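Dehalogenase-like hydrolase (Ralstonia solanacearum, PDB 3UMB) probably catalyses the hydrolytic dehalogenation of small (S)-2-haloalkanoic acids, yielding (R)-2-hydroxyalkanoic acids and halide. Local coordinates at residues 41-46 with 72-77; 49-54 with 60-65. All blocks are in the same frame, centred on the assembly; numbering follows the deposited sequence.

From the N terminus the chain runs along helix 33-54, through a short loop, and into helix 64-78; both contacts join these two helices. Contact 2 comes where the first helix ends: residues 49-54 meet the end of the connecting loop and the first residues of the next helix at 60-65, closing a tight connection. Contact 1 closes the wider loop, pairing the middle of helix 33-54 at 41-46 with the late turns of helix 64-78 at 72-77, so contact 2 is nested within it. Their centres lie about 14 Å apart and they touch where Gln44 packs on Phe64. Both also border the second subunit.

Contact 1 of 2, residues 41-46 with 72-77; sequences RDRQID and LRYACA. With MG (magnesium ion), chain H; MG (magnesium ion), chain I.
Helices 33-54 and 64-78 come together here over Arg43 and Tyr74, and the backbones are closest where CA of Arg43 stands 7.5 Å from CA of Ala75. Ala75, whose short side chain packs on Leu36 and Leu39 of the facing helix, suits so close an approach. The contact itself is narrow and is carried by one pair of long side chains. Arg43 leaves its helix with CG anti to the carbonyl carbon (chi1 -71°) and then bends at chi2 and chi3, which folds the guanidinium over beside the tyrosine. CE2 of Tyr74 lies over one face of that group, 3.7 Å from Arg43 NE, with the guanidinium and ring planes 21° apart. The aliphatic part joins in, Arg43 CG lying 3.9 Å from Tyr74 CD2. Both helices belong to the helical cap that L-2-haloacid dehalogenases insert after the first core strand of the HAD fold. Arginine fits this place because a ring atom can lie over its flat end while its rim serves acids: NH2 forms a salt bridge with Asp42 OD2 at 3.3 Å, nearly in the guanidinium plane. NH1 makes another with Glu206 of the second subunit, and the tyrosine hydroxyl is hydrogen-bonded to Arg78. The two oxygens of Asp42 thus have different partners: OD2 faces Arg43, while OD1 binds a magnesium ion at 2.3 Å together with two waters and Asp42 of the second subunit. Asp46, one helical turn on, also belongs to this metal site, though its OD1 is more distant from the magnesium ion, at 3.0 Å. At the far end of the other segment, the backbone O of Ala77 binds a second magnesium ion at 2.4 Å, which Asn80 also holds.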
loop_
_atom_site.group_PDB
_atom_site.type_symbol
_atom_site.label_atom_id
_atom_site.label_comp_id
_atom_site.label_asym_id
_atom_site.label_seq_id
_atom_site.Cartn_x
_atom_site.Cartn_y
_atom_site.Cartn_z
ATOM N N ARG A 41 -1.646 -8.641 -7.679
ATOM C CA ARG A 41 -1.874 -8.677 -6.231
ATOM C C ARG A 41 -1.358 -7.392 -5.570
ATOM O O ARG A 41 -2.064 -6.783 -4.767
ATOM C CB ARG A 41 -1.237 -9.926 -5.619
ATOM C CG ARG A 41 -1.375 -10.087 -4.085
ATOM C CD ARG A 41 -2.859 -10.123 -3.583
ATOM N NE ARG A 41 -2.918 -10.218 -2.115
ATOM C CZ ARG A 41 -4.009 -9.967 -1.373
ATOM N NH1 ARG A 41 -5.167 -9.599 -1.944
ATOM N NH2 ARG A 41 -3.948 -10.064 -0.044
ATOM N N ASP A 42 -0.150 -6.970 -5.937
ATOM C CA ASP A 42 0.396 -5.697 -5.482
ATOM C C ASP A 42 -0.586 -4.559 -5.713
ATOM O O ASP A 42 -0.939 -3.844 -4.784
ATOM C CB ASP A 42 1.694 -5.348 -6.214
ATOM C CG ASP A 42 2.383 -4.061 -5.665
ATOM O OD1 ASP A 42 2.876 -4.096 -4.494
ATOM O OD2 ASP A 42 2.446 -3.030 -6.413
ATOM N N ARG A 43 -1.002 -4.362 -6.951
ATOM C CA ARG A 43 -1.875 -3.206 -7.251
ATOM C C ARG A 43 -3.265 -3.369 -6.663
ATOM O O ARG A 43 -3.881 -2.393 -6.263
ATOM C CB ARG A 43 -1.906 -2.843 -8.749
ATOM C CG ARG A 43 -0.572 -2.227 -9.205
ATOM C CD ARG A 43 -0.305 -0.927 -8.450
ATOM N NE ARG A 43 0.403 0.065 -9.254
ATOM C CZ ARG A 43 1.742 0.176 -9.328
ATOM N NH1 ARG A 43 2.309 1.143 -10.053
ATOM N NH2 ARG A 43 2.551 -0.672 -8.693
ATOM N N GLN A 44 -3.730 -4.616 -6.528
ATOM C CA GLN A 44 -5.050 -4.834 -5.928
ATOM C C GLN A 44 -5.073 -4.281 -4.503
ATOM O O GLN A 44 -5.926 -3.494 -4.138
ATOM C CB GLN A 44 -5.435 -6.313 -6.006
ATOM C CG GLN A 44 -6.664 -6.713 -5.249
ATOM C CD GLN A 44 -6.760 -8.222 -5.078
ATOM O OE1 GLN A 44 -5.824 -8.843 -4.582
ATOM N NE2 GLN A 44 -7.873 -8.826 -5.554
ATOM N N ILE A 45 -4.068 -4.646 -3.739
ATOM C CA ILE A 45 -3.933 -4.183 -2.402
ATOM C C ILE A 45 -3.562 -2.701 -2.353
ATOM O O ILE A 45 -4.145 -1.967 -1.609
ATOM C CB ILE A 45 -3.010 -5.112 -1.639
ATOM C CG1 ILE A 45 -3.725 -6.440 -1.429
ATOM C CG2 ILE A 45 -2.651 -4.548 -0.262
ATOM C CD1 ILE A 45 -5.055 -6.302 -0.572
ATOM N N ASP A 46 -2.632 -2.251 -3.174
ATOM C CA ASP A 46 -2.287 -0.857 -3.200
ATOM C C ASP A 46 -3.537 -0.015 -3.382
ATOM O O ASP A 46 -3.691 0.994 -2.698
ATOM C CB ASP A 46 -1.348 -0.558 -4.352
ATOM C CG ASP A 46 0.053 -1.031 -4.093
ATOM O OD1 ASP A 46 0.294 -1.525 -2.955
ATOM O OD2 ASP A 46 0.875 -0.917 -5.052
ATOM N N LEU A 72 -6.072 -5.617 -12.321
ATOM C CA LEU A 72 -5.712 -6.574 -13.366
ATOM C C LEU A 72 -5.441 -5.850 -14.689
ATOM O O LEU A 72 -4.504 -6.186 -15.413
ATOM C CB LEU A 72 -6.850 -7.574 -13.587
ATOM C CG LEU A 72 -6.723 -8.488 -14.825
ATOM C CD1 LEU A 72 -5.546 -9.436 -14.579
ATOM C CD2 LEU A 72 -8.006 -9.226 -15.094
ATOM N N ARG A 73 -6.333 -4.917 -15.009
ATOM C CA ARG A 73 -6.176 -4.012 -16.135
ATOM C C ARG A 73 -4.917 -3.169 -16.106
ATOM O O ARG A 73 -4.194 -3.075 -17.130
ATOM C CB ARG A 73 -7.360 -3.079 -16.241
ATOM C CG ARG A 73 -8.622 -3.785 -16.704
ATOM C CD ARG A 73 -9.839 -2.875 -16.771
ATOM N NE ARG A 73 -11.016 -3.646 -17.239
ATOM C CZ ARG A 73 -12.296 -3.294 -17.083
ATOM N NH1 ARG A 73 -12.633 -2.172 -16.454
ATOM N NH2 ARG A 73 -13.253 -4.081 -17.545
ATOM N N TYR A 74 -4.643 -2.512 -14.973
ATOM C CA TYR A 74 -3.379 -1.777 -14.883
ATOM C C TYR A 74 -2.213 -2.764 -15.130
ATOM O O TYR A 74 -1.283 -2.467 -15.900
ATOM C CB TYR A 74 -3.179 -1.083 -13.541
ATOM C CG TYR A 74 -1.796 -0.517 -13.427
ATOM C CD1 TYR A 74 -1.547 0.791 -13.793
ATOM C CD2 TYR A 74 -0.752 -1.282 -12.948
ATOM C CE1 TYR A 74 -0.286 1.338 -13.727
ATOM C CE2 TYR A 74 0.536 -0.761 -12.857
ATOM C CZ TYR A 74 0.758 0.576 -13.270
ATOM O OH TYR A 74 2.011 1.155 -13.226
ATOM N N ALA A 75 -2.244 -3.921 -14.465
ATOM C CA ALA A 75 -1.076 -4.839 -14.532
ATOM C C ALA A 75 -0.832 -5.302 -15.999
ATOM O O ALA A 75 0.296 -5.430 -16.454
ATOM C CB ALA A 75 -1.278 -6.017 -13.626
ATOM N N CYS A 76 -1.908 -5.499 -16.749
ATOM C CA CYS A 76 -1.753 -5.963 -18.128
ATOM C C CYS A 76 -1.194 -4.872 -19.044
ATOM O O CYS A 76 -0.327 -5.177 -19.834
ATOM C CB CYS A 76 -3.060 -6.541 -18.662
ATOM S SG CYS A 76 -3.358 -8.213 -17.971
ATOM N N ALA A 77 -1.672 -3.635 -18.883
ATOM C CA ALA A 77 -1.210 -2.466 -19.604
ATOM C C ALA A 77 0.255 -2.259 -19.361
ATOM O O ALA A 77 1.014 -2.110 -20.307
ATOM C CB ALA A 77 -2.014 -1.172 -19.187
HETATM MG MG MG H . 3.046 -2.593 -2.756
HETATM MG MG MG I . 1.531 -0.863 -22.240
HETATM O O HOH W 1 3.904 -1.685 -4.768
HETATM O O HOH W 2 3.688 -4.774 -2.102
#

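Contact 2 of 2, residues 49-54 with 60-65; sequences RIRSLA and HYKPFW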
loop_
_atom_site.group_PDB
_atom_site.type_symbol
_atom_site.label_atom_id
_atom_site.label_comp_id
_atom_site.label_asym_id
_atom_site.label_seq_id
_atom_site.Cartn_x
_atom_site.Cartn_y
_atom_site.Cartn_z
ATOM N N ARG A 49 -5.874 0.364 -0.271
ATOM C CA ARG A 49 -5.288 1.305 0.659
ATOM C C ARG A 49 -5.303 2.748 0.184
ATOM O O ARG A 49 -5.626 3.633 0.938
ATOM C CB ARG A 49 -3.864 0.928 0.932
ATOM C CG ARG A 49 -3.751 -0.395 1.647
ATOM C CD ARG A 49 -2.342 -0.831 1.659
ATOM N NE ARG A 49 -2.159 -2.064 2.400
ATOM C CZ ARG A 49 -1.031 -2.764 2.392
ATOM N NH1 ARG A 49 0.032 -2.371 1.651
ATOM N NH2 ARG A 49 -0.962 -3.879 3.098
ATOM N N ILE A 50 -4.939 2.983 -1.068
ATOM C CA ILE A 50 -4.938 4.324 -1.611
ATOM C C ILE A 50 -6.332 4.929 -1.438
ATOM O O ILE A 50 -6.481 6.056 -0.948
ATOM C CB ILE A 50 -4.537 4.321 -3.121
ATOM C CG1 ILE A 50 -3.074 4.008 -3.278
ATOM C CG2 ILE A 50 -4.887 5.683 -3.812
ATOM C CD1 ILE A 50 -2.680 3.785 -4.710
ATOM N N ARG A 51 -7.345 4.185 -1.867
ATOM C CA ARG A 51 -8.745 4.593 -1.718
ATOM C C ARG A 51 -9.216 4.868 -0.292
ATOM O O ARG A 51 -9.895 5.875 -0.050
ATOM C CB ARG A 51 -9.665 3.525 -2.333
ATOM C CG ARG A 51 -9.537 3.451 -3.870
ATOM C CD ARG A 51 -10.498 2.440 -4.522
ATOM N NE ARG A 51 -10.514 2.545 -5.981
ATOM C CZ ARG A 51 -11.155 3.479 -6.672
ATOM N NH1 ARG A 51 -11.895 4.384 -6.050
ATOM N NH2 ARG A 51 -11.072 3.494 -8.003
ATOM N N SER A 52 -8.929 3.975 0.647
ATOM C CA SER A 52 -9.491 4.123 1.990
ATOM C C SER A 52 -8.748 5.215 2.749
ATOM O O SER A 52 -9.375 5.928 3.547
ATOM C CB SER A 52 -9.490 2.763 2.731
ATOM O OG SER A 52 -10.496 1.880 2.155
ATOM N N LEU A 53 -7.431 5.336 2.497
ATOM C CA LEU A 53 -6.601 6.389 3.052
ATOM C C LEU A 53 -7.045 7.730 2.551
ATOM O O LEU A 53 -7.031 8.660 3.347
ATOM C CB LEU A 53 -5.083 6.163 2.792
ATOM C CG LEU A 53 -4.015 6.874 3.671
ATOM C CD1 LEU A 53 -4.376 6.857 5.143
ATOM C CD2 LEU A 53 -2.586 6.224 3.498
ATOM N N ALA A 54 -7.517 7.811 1.299
ATOM C CA ALA A 54 -7.911 9.075 0.642
ATOM C C ALA A 54 -9.275 9.569 1.084
ATOM O O ALA A 54 -9.562 10.760 0.934
ATOM C CB ALA A 54 -7.940 8.964 -0.950
ATOM N N HIS A 60 -13.979 7.270 -1.424
ATOM C CA HIS A 60 -13.423 6.683 -2.637
ATOM C C HIS A 60 -13.547 5.186 -2.659
ATOM O O HIS A 60 -12.841 4.531 -3.387
ATOM C CB HIS A 60 -11.983 7.160 -2.866
ATOM C CG HIS A 60 -11.877 8.642 -2.999
ATOM N ND1 HIS A 60 -12.365 9.332 -4.092
ATOM C CD2 HIS A 60 -11.367 9.579 -2.164
ATOM C CE1 HIS A 60 -12.157 10.626 -3.923
ATOM N NE2 HIS A 60 -11.536 10.804 -2.769
ATOM N N TYR A 61 -14.515 4.653 -1.944
ATOM C CA TYR A 61 -14.719 3.239 -1.888
ATOM C C TYR A 61 -15.207 2.709 -3.234
ATOM O O TYR A 61 -15.951 3.339 -3.932
ATOM C CB TYR A 61 -15.736 2.871 -0.787
ATOM C CG TYR A 61 -16.046 1.384 -0.745
ATOM C CD1 TYR A 61 -15.163 0.486 -0.154
ATOM C CD2 TYR A 61 -17.205 0.863 -1.351
ATOM C CE1 TYR A 61 -15.404 -0.852 -0.159
ATOM C CE2 TYR A 61 -17.485 -0.521 -1.317
ATOM C CZ TYR A 61 -16.580 -1.366 -0.747
ATOM O OH TYR A 61 -16.821 -2.735 -0.729
ATOM N N LYS A 62 -14.801 1.492 -3.541
ATOM C CA LYS A 62 -15.312 0.741 -4.651
ATOM C C LYS A 62 -15.174 -0.718 -4.251
ATOM O O LYS A 62 -14.175 -1.081 -3.595
ATOM C CB LYS A 62 -14.459 1.069 -5.864
ATOM C CG LYS A 62 -14.794 0.396 -7.149
ATOM C CD LYS A 62 -13.696 0.816 -8.208
ATOM C CE LYS A 62 -14.109 0.599 -9.668
ATOM N NZ LYS A 62 -13.520 1.631 -10.577
ATOM N N PRO A 63 -16.160 -1.563 -4.625
ATOM C CA PRO A 63 -16.102 -2.949 -4.118
ATOM C C PRO A 63 -14.898 -3.690 -4.653
ATOM O O PRO A 63 -14.419 -3.370 -5.732
ATOM C CB PRO A 63 -17.431 -3.611 -4.587
ATOM C CG PRO A 63 -18.271 -2.520 -5.185
ATOM C CD PRO A 63 -17.381 -1.273 -5.412
ATOM N N PHE A 64 -14.448 -4.671 -3.885
ATOM C CA PHE A 64 -13.193 -5.358 -4.077
ATOM C C PHE A 64 -13.090 -5.993 -5.452
ATOM O O PHE A 64 -11.975 -6.155 -5.983
ATOM C CB PHE A 64 -13.059 -6.432 -3.017
ATOM C CG PHE A 64 -11.658 -7.011 -2.852
ATOM C CD1 PHE A 64 -10.538 -6.185 -2.674
ATOM C CD2 PHE A 64 -11.453 -8.374 -2.846
ATOM C CE1 PHE A 64 -9.291 -6.713 -2.477
ATOM C CE2 PHE A 64 -10.147 -8.920 -2.682
ATOM C CZ PHE A 64 -9.093 -8.080 -2.468
ATOM N N TRP A 65 -14.246 -6.357 -6.001
ATOM C CA TRP A 65 -14.348 -7.003 -7.285
ATOM C C TRP A 65 -13.895 -6.059 -8.333
ATOM O O TRP A 65 -13.029 -6.378 -9.144
ATOM C CB TRP A 65 -15.805 -7.385 -7.593
ATOM C CG TRP A 65 -15.978 -7.949 -9.004
ATOM C CD1 TRP A 65 -16.349 -7.258 -10.136
ATOM C CD2 TRP A 65 -15.784 -9.303 -9.412
ATOM N NE1 TRP A 65 -16.388 -8.106 -11.218
ATOM C CE2 TRP A 65 -16.049 -9.369 -10.793
ATOM C CE3 TRP A 65 -15.434 -10.474 -8.737
ATOM C CZ2 TRP A 65 -15.965 -10.559 -11.508
ATOM C CZ3 TRP A 65 -15.327 -11.648 -9.447
ATOM C CH2 TRP A 65 -15.618 -11.690 -10.820
HETATM O O HOH W 3 -12.420 5.835 0.824
#
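The short link between helices 33-54 and 64-78 is tied back to the end of the first helix by Arg51, whose guanidinium meets the backbone of His60. Its NH1 donates to His60 O at 2.8 Å, with an N-H...O angle of 156°. The acceptor lies close to the guanidinium plane, while the donor is tilted 27° from the carbonyl plane. An extended run from CG to NE lets arginine span the gap from helix to loop, and its methylenes pass alongside the same carbonyl, CD 3.3 Å from His60 O. Over one face of the guanidinium, offset toward the rim, lies Lys62 CD, 3.8 Å from Arg51 NH2. The two basic groups gather round Asp209 of the second subunit, which forms salt bridges with both. Water 3 adds a second link, donating to Arg51 O at 2.7 Å and accepting from His60 N. A further contact is made by Ala54 CB, which touches His60 CD2 at 3.7 Å; the ring also stacks on Trp190 of the second subunit. Pro63, at the N-cap position, then starts the next helix, as suits a helix-loop-helix connection in the helical cap of an L-2-haloacid dehalogenase.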